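Local coordinates for designed helical repeat protein (Synthetic construct, PDB 5CWQ), which has no natural function on record but was designed de novo, probably to explore the range of folds open to helical repeat proteins, at residues 49-54 and 108-113; 82-85 and 91-94; 160-165 and 214-219. All blocks are in the same frame, centred on the assembly; numbering follows the deposited sequence.

Contact 1. Residues 49-54 and 108-113; sequences ELARVA and AEVACC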
# COMPACT_ATOMS: atom_id res chain seq x y z
N GLU A 49 2.38 3.65 -10.69
CA GLU A 49 3.07 4.57 -11.59
C GLU A 49 2.16 4.95 -12.75
O GLU A 49 2.08 6.12 -13.13
CB GLU A 49 4.37 3.95 -12.10
CG GLU A 49 5.32 4.95 -12.74
CD GLU A 49 6.63 4.31 -13.17
OE1 GLU A 49 6.88 3.15 -12.80
OE2 GLU A 49 7.41 4.98 -13.88
N LEU A 50 1.46 3.97 -13.31
CA LEU A 50 0.52 4.21 -14.40
C LEU A 50 -0.60 5.14 -13.97
O LEU A 50 -1.02 6.02 -14.73
CB LEU A 50 -0.06 2.89 -14.91
CG LEU A 50 0.90 1.94 -15.62
CD1 LEU A 50 0.27 0.56 -15.78
CD2 LEU A 50 1.32 2.50 -16.97
N ALA A 51 -1.08 4.96 -12.75
CA ALA A 51 -2.16 5.79 -12.22
C ALA A 51 -1.71 7.24 -12.08
O ALA A 51 -2.45 8.17 -12.42
CB ALA A 51 -2.63 5.25 -10.88
N ARG A 52 -0.49 7.44 -11.58
CA ARG A 52 0.04 8.78 -11.39
C ARG A 52 0.30 9.48 -12.72
O ARG A 52 0.14 10.69 -12.83
CB ARG A 52 1.32 8.72 -10.55
CG ARG A 52 1.06 8.51 -9.07
CD ARG A 52 2.35 8.41 -8.27
NE ARG A 52 2.14 8.76 -6.87
CZ ARG A 52 2.42 9.94 -6.32
NH1 ARG A 52 2.96 10.92 -7.03
NH2 ARG A 52 2.18 10.13 -5.03
N VAL A 53 0.69 8.71 -13.73
CA VAL A 53 0.87 9.25 -15.08
C VAL A 53 -0.49 9.69 -15.62
O VAL A 53 -0.60 10.74 -16.24
CB VAL A 53 1.51 8.21 -16.03
CG1 VAL A 53 1.40 8.66 -17.49
CG2 VAL A 53 2.96 7.98 -15.66
N ALA A 54 -1.51 8.87 -15.39
CA ALA A 54 -2.87 9.20 -15.82
C ALA A 54 -3.35 10.48 -15.13
O ALA A 54 -3.95 11.34 -15.77
CB ALA A 54 -3.81 8.04 -15.53
N ALA A 108 -7.35 4.34 -5.05
CA ALA A 108 -7.72 5.60 -4.42
C ALA A 108 -7.28 6.78 -5.28
O ALA A 108 -8.05 7.71 -5.51
CB ALA A 108 -7.12 5.69 -3.03
N GLU A 109 -6.03 6.73 -5.75
CA GLU A 109 -5.48 7.77 -6.61
C GLU A 109 -6.31 7.97 -7.87
O GLU A 109 -6.61 9.10 -8.25
CB GLU A 109 -4.03 7.42 -6.99
CG GLU A 109 -3.04 7.47 -5.81
CD GLU A 109 -1.73 6.76 -6.10
OE1 GLU A 109 -1.69 5.91 -7.02
OE2 GLU A 109 -0.73 7.05 -5.41
N VAL A 110 -6.70 6.87 -8.51
CA VAL A 110 -7.52 6.95 -9.71
C VAL A 110 -8.88 7.53 -9.38
O VAL A 110 -9.39 8.39 -10.10
CB VAL A 110 -7.70 5.56 -10.38
CG1 VAL A 110 -8.70 5.64 -11.53
CG2 VAL A 110 -6.37 5.05 -10.88
N ALA A 111 -9.47 7.07 -8.28
CA ALA A 111 -10.80 7.53 -7.88
C ALA A 111 -10.80 9.04 -7.68
O ALA A 111 -11.70 9.74 -8.16
CB ALA A 111 -11.24 6.82 -6.61
N CYS A 112 -9.80 9.54 -6.97
CA CYS A 112 -9.69 10.98 -6.71
C CYS A 112 -9.45 11.76 -7.99
O CYS A 112 -10.10 12.78 -8.23
CB CYS A 112 -8.56 11.25 -5.71
SG CYS A 112 -8.86 10.62 -4.04
N CYS A 113 -8.51 11.29 -8.81
CA CYS A 113 -8.16 11.99 -10.04
C CYS A 113 -9.33 12.02 -11.03
O CYS A 113 -9.52 13.01 -11.73
CB CYS A 113 -6.94 11.33 -10.70
SG CYS A 113 -5.39 11.58 -9.80
O HOH W 1 -0.56 9.00 -3.79
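The guanidinium of Arg52 and the carboxylate of Glu109 meet with their planes 81° apart, so the two flat groups cannot pair side by side through two matched hydrogen bonds. Instead OE2 of Glu109 approaches the guanidinium obliquely, and its distance of 3.6 Å from Arg52 NE makes this a long salt bridge. A water closes the gap: it donates to Glu109 OE2 at 2.5 Å and accepts a weak bond from Arg52 NH2 at 3.2 Å. The same carboxylate oxygen takes a weak hydrogen bond from Gln48 NE2, on the helix that carries Arg52. With CG anti to its carbonyl carbon (chi1 -68°) and the chain extended beyond it, Glu109 spans the groove between the helices and brings its other oxygen, OE1, to 4.0 Å from Ala51 CB. That methyl also meets CG2 of Val110 at 3.7 Å, the apolar half of the contact.

Segments 49-54 and 108-113 run nearly parallel, their axes 9.3 Å apart and inclined by 12°, a spacing that the small Ala51 permits. Val110 and Ala54 both also pack against Ala63 of helix 60-86, the helix that lies between 33-57 and 90-114 in the chain. One residue beyond segment 49-54, Cys55 forms a disulfide with Cys113, which links the same two helices covalently. The chemistry is therefore layered: a methyl contact on the buried side, a covalent link near the helix ends, and a water-assisted charge pair whose arginine is exposed, so that its electrostatic contribution is probably modest.

Contact 2. Residues 82-85 and 91-94; sequences EEAR and EVLA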
# COMPACT_ATOMS: atom_id res chain seq x y z
N GLU A 82 -4.82 -15.89 1.00
CA GLU A 82 -5.62 -17.04 1.38
C GLU A 82 -4.74 -18.29 1.46
O GLU A 82 -4.78 -19.04 2.43
CB GLU A 82 -6.75 -17.25 0.37
CG GLU A 82 -7.87 -18.16 0.84
CD GLU A 82 -7.51 -19.64 0.80
OE1 GLU A 82 -6.67 -20.04 -0.04
OE2 GLU A 82 -8.08 -20.40 1.61
N GLU A 83 -3.94 -18.49 0.41
CA GLU A 83 -3.02 -19.62 0.35
C GLU A 83 -1.94 -19.51 1.42
O GLU A 83 -1.49 -20.53 1.96
CB GLU A 83 -2.39 -19.70 -1.05
CG GLU A 83 -3.40 -19.96 -2.16
CD GLU A 83 -2.86 -19.66 -3.55
OE1 GLU A 83 -1.88 -18.89 -3.67
OE2 GLU A 83 -3.43 -20.19 -4.53
N ALA A 84 -1.53 -18.29 1.72
CA ALA A 84 -0.50 -18.06 2.73
C ALA A 84 -1.00 -18.43 4.12
O ALA A 84 -0.25 -18.99 4.93
CB ALA A 84 -0.04 -16.61 2.70
N ARG A 85 -2.26 -18.13 4.40
CA ARG A 85 -2.85 -18.46 5.69
C ARG A 85 -3.03 -19.97 5.83
O ARG A 85 -2.85 -20.52 6.91
CB ARG A 85 -4.18 -17.74 5.89
CG ARG A 85 -4.05 -16.25 6.12
CD ARG A 85 -5.23 -15.69 6.90
NE ARG A 85 -5.15 -14.24 7.07
CZ ARG A 85 -5.55 -13.35 6.17
NH1 ARG A 85 -6.06 -13.74 5.01
NH2 ARG A 85 -5.43 -12.05 6.43
N GLU A 91 5.02 -14.58 6.70
CA GLU A 91 5.87 -13.69 5.90
C GLU A 91 5.24 -13.44 4.54
O GLU A 91 5.15 -12.30 4.09
CB GLU A 91 7.27 -14.28 5.73
CG GLU A 91 8.22 -13.35 4.99
CD GLU A 91 9.58 -13.97 4.74
OE1 GLU A 91 9.69 -15.21 4.77
OE2 GLU A 91 10.55 -13.21 4.50
N VAL A 92 4.83 -14.52 3.87
CA VAL A 92 4.16 -14.41 2.58
C VAL A 92 2.85 -13.65 2.73
O VAL A 92 2.49 -12.84 1.87
CB VAL A 92 3.90 -15.80 1.96
CG1 VAL A 92 3.12 -15.69 0.66
CG2 VAL A 92 5.22 -16.53 1.73
N LEU A 93 2.14 -13.90 3.82
CA LEU A 93 0.89 -13.19 4.09
C LEU A 93 1.14 -11.69 4.14
O LEU A 93 0.43 -10.92 3.50
CB LEU A 93 0.26 -13.67 5.41
CG LEU A 93 -0.98 -12.91 5.88
CD1 LEU A 93 -2.10 -12.95 4.84
CD2 LEU A 93 -1.47 -13.48 7.21
N ALA A 94 2.15 -11.29 4.90
CA ALA A 94 2.48 -9.87 5.06
C ALA A 94 2.83 -9.25 3.72
O ALA A 94 2.41 -8.14 3.41
CB ALA A 94 3.62 -9.70 6.05
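Val92 comes first along segment 91-94, turning its CG1 methyl against Ala84, with 3.9 Å between Val92 CG1 and Ala84 CB. It also touches Val80, on the same helix as Ala84, and Leu33 and Lys34 of helix 33-57, so the valine sits where three helices come together. Its backbone N also makes a weak hydrogen bond to OD1 of Asp89, just ahead of helix 90-114.

Leu93 follows and makes the largest share of the contact. Ala84 lies so close to the opposing backbone that its CB is 3.7 Å from Leu93 N, and the CB atoms of the two residues are 4.0 Å apart. Further out, the leucine fork reaches Arg85. The first torsion sets CG opposite the backbone N (chi1 174°), and the two methyls then share the arginine between them: CD1 lies over the centre of one guanidinium face, 3.7 Å above the plane, while CD2 rests alongside the chain, 3.8 Å from Arg85 NE and 3.9 Å from Arg85 CG. With an alanine here, both methyls would go, and the guanidinium would probably lose the cover on this face and be freer to turn about its last bonds.

Helices 60-86 and 90-114 form a helical hairpin, and this contact closes it beside the connecting turn. Alanine permits the close approach of the backbones. Arg85 plays two parts, offering its flat face to an apolar partner while its NH2 forms a salt bridge with Glu133 of helix 117-144, so the cover on one face and the pairing of its charge need not compete.

Contact 3. Residues 160-165 and 214-219; sequences AVLALA and EQLARE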
# COMPACT_ATOMS: atom_id res chain seq x y z
N ALA A 160 -2.06 1.43 3.71
CA ALA A 160 -3.50 1.49 3.89
C ALA A 160 -3.93 2.85 4.44
O ALA A 160 -4.92 3.42 3.99
CB ALA A 160 -3.96 0.37 4.82
N VAL A 161 -3.17 3.36 5.40
CA VAL A 161 -3.47 4.66 5.99
C VAL A 161 -3.23 5.76 4.96
O VAL A 161 -3.92 6.78 4.95
CB VAL A 161 -2.61 4.91 7.25
CG1 VAL A 161 -2.79 6.34 7.76
CG2 VAL A 161 -3.00 3.93 8.34
N LEU A 162 -2.25 5.55 4.08
CA LEU A 162 -2.00 6.46 2.97
C LEU A 162 -3.22 6.53 2.06
O LEU A 162 -3.62 7.60 1.60
CB LEU A 162 -0.78 6.02 2.17
CG LEU A 162 0.43 6.96 2.14
CD1 LEU A 162 1.55 6.35 1.31
CD2 LEU A 162 0.05 8.33 1.59
N ALA A 163 -3.81 5.36 1.80
CA ALA A 163 -4.98 5.28 0.94
C ALA A 163 -6.17 5.98 1.58
O ALA A 163 -6.93 6.67 0.91
CB ALA A 163 -5.31 3.82 0.64
N LEU A 164 -6.31 5.81 2.89
CA LEU A 164 -7.39 6.47 3.62
C LEU A 164 -7.21 7.99 3.58
O LEU A 164 -8.18 8.73 3.38
CB LEU A 164 -7.43 6.00 5.08
CG LEU A 164 -7.89 4.55 5.30
CD1 LEU A 164 -7.70 4.15 6.75
CD2 LEU A 164 -9.35 4.36 4.88
N ALA A 165 -5.98 8.43 3.77
CA ALA A 165 -5.65 9.85 3.69
C ALA A 165 -5.97 10.41 2.31
O ALA A 165 -6.49 11.52 2.18
CB ALA A 165 -4.19 10.08 4.02
N GLU A 214 7.73 3.91 8.34
CA GLU A 214 7.80 5.20 9.03
C GLU A 214 7.59 6.37 8.07
O GLU A 214 6.81 7.27 8.36
CB GLU A 214 9.15 5.36 9.75
CG GLU A 214 9.23 6.62 10.61
CD GLU A 214 10.58 6.80 11.28
OE1 GLU A 214 11.51 6.02 10.99
OE2 GLU A 214 10.71 7.72 12.11
N GLN A 215 8.28 6.34 6.94
CA GLN A 215 8.21 7.43 5.98
C GLN A 215 6.88 7.45 5.22
O GLN A 215 6.39 8.51 4.84
CB GLN A 215 9.37 7.34 4.98
CG GLN A 215 10.74 7.56 5.62
CD GLN A 215 10.83 8.88 6.36
OE1 GLN A 215 10.26 9.89 5.94
NE2 GLN A 215 11.55 8.87 7.47
N LEU A 216 6.30 6.27 5.01
CA LEU A 216 4.97 6.18 4.42
C LEU A 216 3.96 6.82 5.36
O LEU A 216 3.05 7.54 4.94
CB LEU A 216 4.60 4.73 4.14
CG LEU A 216 5.36 4.08 2.98
CD1 LEU A 216 5.27 2.56 3.07
CD2 LEU A 216 4.83 4.57 1.63
N ALA A 217 4.12 6.55 6.65
CA ALA A 217 3.23 7.09 7.67
C ALA A 217 3.36 8.61 7.76
O ALA A 217 2.37 9.32 7.93
CB ALA A 217 3.52 6.46 9.01
N ARG A 218 4.59 9.11 7.63
CA ARG A 218 4.85 10.54 7.67
C ARG A 218 4.20 11.25 6.49
O ARG A 218 3.67 12.35 6.63
CB ARG A 218 6.36 10.83 7.69
CG ARG A 218 7.03 10.52 9.02
CD ARG A 218 8.51 10.86 9.02
NE ARG A 218 8.75 12.31 9.07
CZ ARG A 218 9.22 13.05 8.06
NH1 ARG A 218 9.53 12.50 6.89
NH2 ARG A 218 9.39 14.35 8.24
N GLU A 219 4.25 10.62 5.32
CA GLU A 219 3.63 11.19 4.13
C GLU A 219 2.11 11.25 4.30
O GLU A 219 1.47 12.22 3.90
CB GLU A 219 3.97 10.39 2.87
CG GLU A 219 3.23 10.91 1.63
CD GLU A 219 3.71 10.29 0.32
OE1 GLU A 219 4.90 9.92 0.23
OE2 GLU A 219 2.89 10.18 -0.61
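Leu162 and Leu216 cross at about a right angle, methyl against methyl, with CD1 of Leu162 3.7 Å from CD2 of Leu216. In this all-helical repeat fold they join helix 147-171 to helix 204-230, the last helix of the chain. Leu162 is the central side chain: it points across at the other helix, and its fork spans one helical turn there, CD1 facing Leu216 and CD2 facing Glu219. Its first torsion, -117°, falls between the usual staggered positions, so the side chain is probably somewhat strained. The leucine also lies against the opposing backbone, its CG 3.9 Å from the carbonyl O of Leu216.

Leu216 projects across the line of approach rather than straight at the partner. Beyond Leu162 the side chain packs on Ile155, Ala158 and Leu159, earlier on helix 147-171. A glycerol, probably from the crystallisation liquor, is bound about 4 Å from it. Leu162 also touches Ala220, one residue past Glu219 on helix 204-230.

Glu219 frames the more polar margin. It runs extended beyond CG and crosses Leu162 obliquely, so its aliphatic part as well as its carboxylate borders the leucine: Leu162 CD2 is 4.1 Å from Glu219 CG and 4.0 Å from Glu219 OE2.

From the N terminus, helix 33-57 supplies the first half of contact 1, and the chain passes through helix 60-86 before helix 90-114 returns to complete it. Contact 2 lies within that excursion, closing the short turn between helices 60-86 and 90-114, so helix 90-114 serves both, at places whose centres are 27 Å apart on opposite sides of the chain's centre. Contact 3 comes afterwards in series, closing a second long loop that runs through helix 174-201 and tying helix 147-171 to helix 204-230. Contacts 1 and 3 touch where Ala108 CB packs 4.1 Å from Ala163 O, which brings helix 90-114 against helix 147-171; contacts 2 and 3 stay about 11 Å apart at their nearest atoms.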